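Local coordinates for protein N(G),N(G)-dimethylarginine dimethylaminohydrolase (PDB 1H70) that hydrolyses methylated arginines that inhibit nitric oxide synthase, releasing citrulline and methylamine or dimethylamine, at residues N205-N210 with S250-F255. The protein carries 1 engineered substitution. Numbering follows the deposited sequence.
Sequences NCIWVN and SMSLRF. Engineered in segment 250-255: Ser250 (natural residue Cys). With CIR (citrulline), chain B.
With chi1 of Ile207 at 53°, CG1 sits between the backbone N and the carbonyl carbon while CG2 is turned anti to the carbonyl carbon; from Arg254, a chain bent at chi3 (-71°) brings NE round toward that methyl. Ile207 CG2 lies over the centre of one guanidinium face, 3.5 Å from Arg254 CZ, an example of an aliphatic group packed on a planar cation. The contact extends to Arg254 CD, which lies 4.1 Å from Ile207 CD1 and 4.2 Å from Val209 CG2, the valine side chain crossing that of Arg254 at about a right angle. At the rim, Arg254 NH2 donates to Ser252 OG (2.8 Å, 140°), which lies nearly in the guanidinium plane and also bonds to Tyr39 of helix 29-43. NH2 is bonded as well to the carbonyl of Ser249, and NH1 forms a salt bridge with Glu66, whose other carboxylate oxygen binds citrulline. Strands 207-209 and 253-254 belong to different sheets, joined here through side chains. At the start of segment 250-255, the engineered Ser250, in place of the cysteine that is probably the nucleophile, donates from OG to citrulline O7 at 2.5 Å. The methyl over one face and the bonds to Ser252, Ser249 and Glu66 together probably hold the guanidinium in place. Through its salt bridge Arg254 is placed, consistent with a second-shell role, to orient Glu66 beside the substrate.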
loop_
_atom_site.group_PDB
_atom_site.type_symbol
_atom_site.label_atom_id
_atom_site.label_comp_id
_atom_site.label_asym_id
_atom_site.label_seq_id
_atom_site.Cartn_x
_atom_site.Cartn_y
_atom_site.Cartn_z
ATOM N N ASN A 205 -2.587 -8.833 -2.238
ATOM C CA ASN A 205 -2.491 -7.366 -2.222
ATOM C C ASN A 205 -3.555 -6.826 -3.188
ATOM O O ASN A 205 -3.429 -7.006 -4.407
ATOM C CB ASN A 205 -1.074 -6.948 -2.620
ATOM C CG ASN A 205 -0.817 -5.452 -2.487
ATOM O OD1 ASN A 205 0.104 -5.025 -1.778
ATOM N ND2 ASN A 205 -1.570 -4.659 -3.188
ATOM N N CYS A 206 -4.644 -6.268 -2.637
ATOM C CA CYS A 206 -5.755 -5.687 -3.387
ATOM C C CYS A 206 -6.187 -4.422 -2.655
ATOM O O CYS A 206 -5.818 -4.233 -1.509
ATOM C CB CYS A 206 -6.980 -6.613 -3.460
ATOM S SG CYS A 206 -6.711 -8.148 -4.366
ATOM N N ILE A 207 -6.941 -3.548 -3.331
ATOM C CA ILE A 207 -7.455 -2.354 -2.645
ATOM C C ILE A 207 -8.950 -2.134 -2.753
ATOM O O ILE A 207 -9.537 -2.164 -3.822
ATOM C CB ILE A 207 -6.763 -1.048 -3.118
ATOM C CG1 ILE A 207 -6.817 -0.916 -4.641
ATOM C CG2 ILE A 207 -5.335 -0.980 -2.581
ATOM C CD1 ILE A 207 -6.168 0.399 -5.157
ATOM N N TRP A 208 -9.569 -1.894 -1.600
ATOM C CA TRP A 208 -10.963 -1.526 -1.547
ATOM C C TRP A 208 -10.964 -0.016 -1.769
ATOM O O TRP A 208 -10.162 0.702 -1.154
ATOM C CB TRP A 208 -11.557 -1.824 -0.169
ATOM C CG TRP A 208 -12.969 -1.340 0.027
ATOM C CD1 TRP A 208 -14.106 -2.075 -0.212
ATOM C CD2 TRP A 208 -13.392 -0.062 0.473
ATOM N NE1 TRP A 208 -15.215 -1.313 0.066
ATOM C CE2 TRP A 208 -14.805 -0.074 0.514
ATOM C CE3 TRP A 208 -12.722 1.104 0.870
ATOM C CZ2 TRP A 208 -15.557 1.040 0.899
ATOM C CZ3 TRP A 208 -13.468 2.210 1.278
ATOM C CH2 TRP A 208 -14.872 2.171 1.302
ATOM N N VAL A 209 -11.834 0.463 -2.653
ATOM C CA VAL A 209 -12.024 1.901 -2.859
ATOM C C VAL A 209 -13.523 2.114 -3.115
ATOM O O VAL A 209 -14.031 1.843 -4.211
ATOM C CB VAL A 209 -11.263 2.473 -4.109
ATOM C CG1 VAL A 209 -11.407 4.002 -4.145
ATOM C CG2 VAL A 209 -9.769 2.110 -4.137
ATOM N N ASN A 210 -14.259 2.561 -2.113
ATOM C CA ASN A 210 -15.665 2.885 -2.309
ATOM C C ASN A 210 -16.549 1.769 -2.903
ATOM O O ASN A 210 -17.378 1.981 -3.804
ATOM C CB ASN A 210 -15.753 4.173 -3.144
ATOM C CG ASN A 210 -15.170 5.379 -2.397
ATOM O OD1 ASN A 210 -14.890 5.298 -1.198
ATOM N ND2 ASN A 210 -14.994 6.508 -3.097
ATOM N N SER A 250 0.386 -0.543 -3.254
ATOM C CA SER A 250 1.661 0.177 -3.322
ATOM C C SER A 250 1.645 1.458 -4.114
ATOM O O SER A 250 2.426 2.373 -3.826
ATOM C CB SER A 250 2.671 -0.743 -4.030
ATOM O OG SER A 250 2.440 -2.085 -3.607
ATOM N N MET A 251 0.814 1.487 -5.143
ATOM C CA MET A 251 0.796 2.560 -6.112
ATOM C C MET A 251 -0.092 3.758 -5.810
ATOM O O MET A 251 -0.207 4.671 -6.653
ATOM C CB MET A 251 0.529 1.940 -7.490
ATOM C CG MET A 251 1.797 1.178 -7.924
ATOM S SD MET A 251 1.736 0.628 -9.651
ATOM C CE MET A 251 0.358 -0.514 -9.461
ATOM N N SER A 252 -0.728 3.784 -4.633
ATOM C CA SER A 252 -1.514 4.975 -4.324
ATOM C C SER A 252 -1.635 5.210 -2.842
ATOM O O SER A 252 -1.292 4.341 -2.039
ATOM C CB SER A 252 -2.917 4.962 -4.943
ATOM O OG SER A 252 -3.704 3.800 -4.667
ATOM N N LEU A 253 -2.063 6.432 -2.528
ATOM C CA LEU A 253 -2.441 6.869 -1.181
ATOM C C LEU A 253 -3.956 7.097 -1.329
ATOM O O LEU A 253 -4.386 7.706 -2.299
ATOM C CB LEU A 253 -1.778 8.195 -0.824
ATOM C CG LEU A 253 -0.448 8.376 -0.095
ATOM C CD1 LEU A 253 0.225 7.178 0.446
ATOM C CD2 LEU A 253 0.504 9.386 -0.714
ATOM N N ARG A 254 -4.759 6.570 -0.413
ATOM C CA ARG A 254 -6.207 6.594 -0.463
ATOM C C ARG A 254 -6.765 7.197 0.833
ATOM O O ARG A 254 -6.466 6.687 1.898
ATOM C CB ARG A 254 -6.695 5.147 -0.602
ATOM C CG ARG A 254 -6.177 4.473 -1.858
ATOM C CD ARG A 254 -6.331 2.937 -1.893
ATOM N NE ARG A 254 -5.390 2.306 -0.946
ATOM C CZ ARG A 254 -4.111 2.020 -1.181
ATOM N NH1 ARG A 254 -3.429 1.395 -0.204
ATOM N NH2 ARG A 254 -3.502 2.317 -2.336
ATOM N N PHE A 255 -7.536 8.275 0.743
ATOM C CA PHE A 255 -8.076 8.941 1.924
ATOM C C PHE A 255 -9.286 9.835 1.649
ATOM O O PHE A 255 -9.815 9.812 0.526
ATOM C CB PHE A 255 -6.963 9.769 2.594
ATOM C CG PHE A 255 -6.355 10.847 1.715
ATOM C CD1 PHE A 255 -6.794 12.156 1.781
ATOM C CD2 PHE A 255 -5.340 10.539 0.829
ATOM C CE1 PHE A 255 -6.243 13.141 0.959
ATOM C CE2 PHE A 255 -4.763 11.516 0.029
ATOM C CZ PHE A 255 -5.220 12.834 0.103
ATOM O OXT PHE A 255 -9.692 10.563 2.566
HETATM C C CIR B . 10.876 -1.595 -2.866
HETATM O O CIR B . 10.825 -0.732 -1.936
HETATM O OXT CIR B . 11.665 -2.621 -2.751
HETATM C CA CIR B . 9.975 -1.466 -4.064
HETATM N N CIR B . 10.619 -2.076 -5.243
HETATM C C3 CIR B . 8.613 -2.142 -3.770
HETATM C C4 CIR B . 7.860 -1.339 -2.694
HETATM C C5 CIR B . 6.542 -2.028 -2.385
HETATM N N6 CIR B . 5.760 -1.254 -1.411
HETATM C C7 CIR B . 4.509 -1.511 -1.067
HETATM O O7 CIR B . 3.855 -2.448 -1.552
HETATM N N8 CIR B . 3.919 -0.705 -0.163
#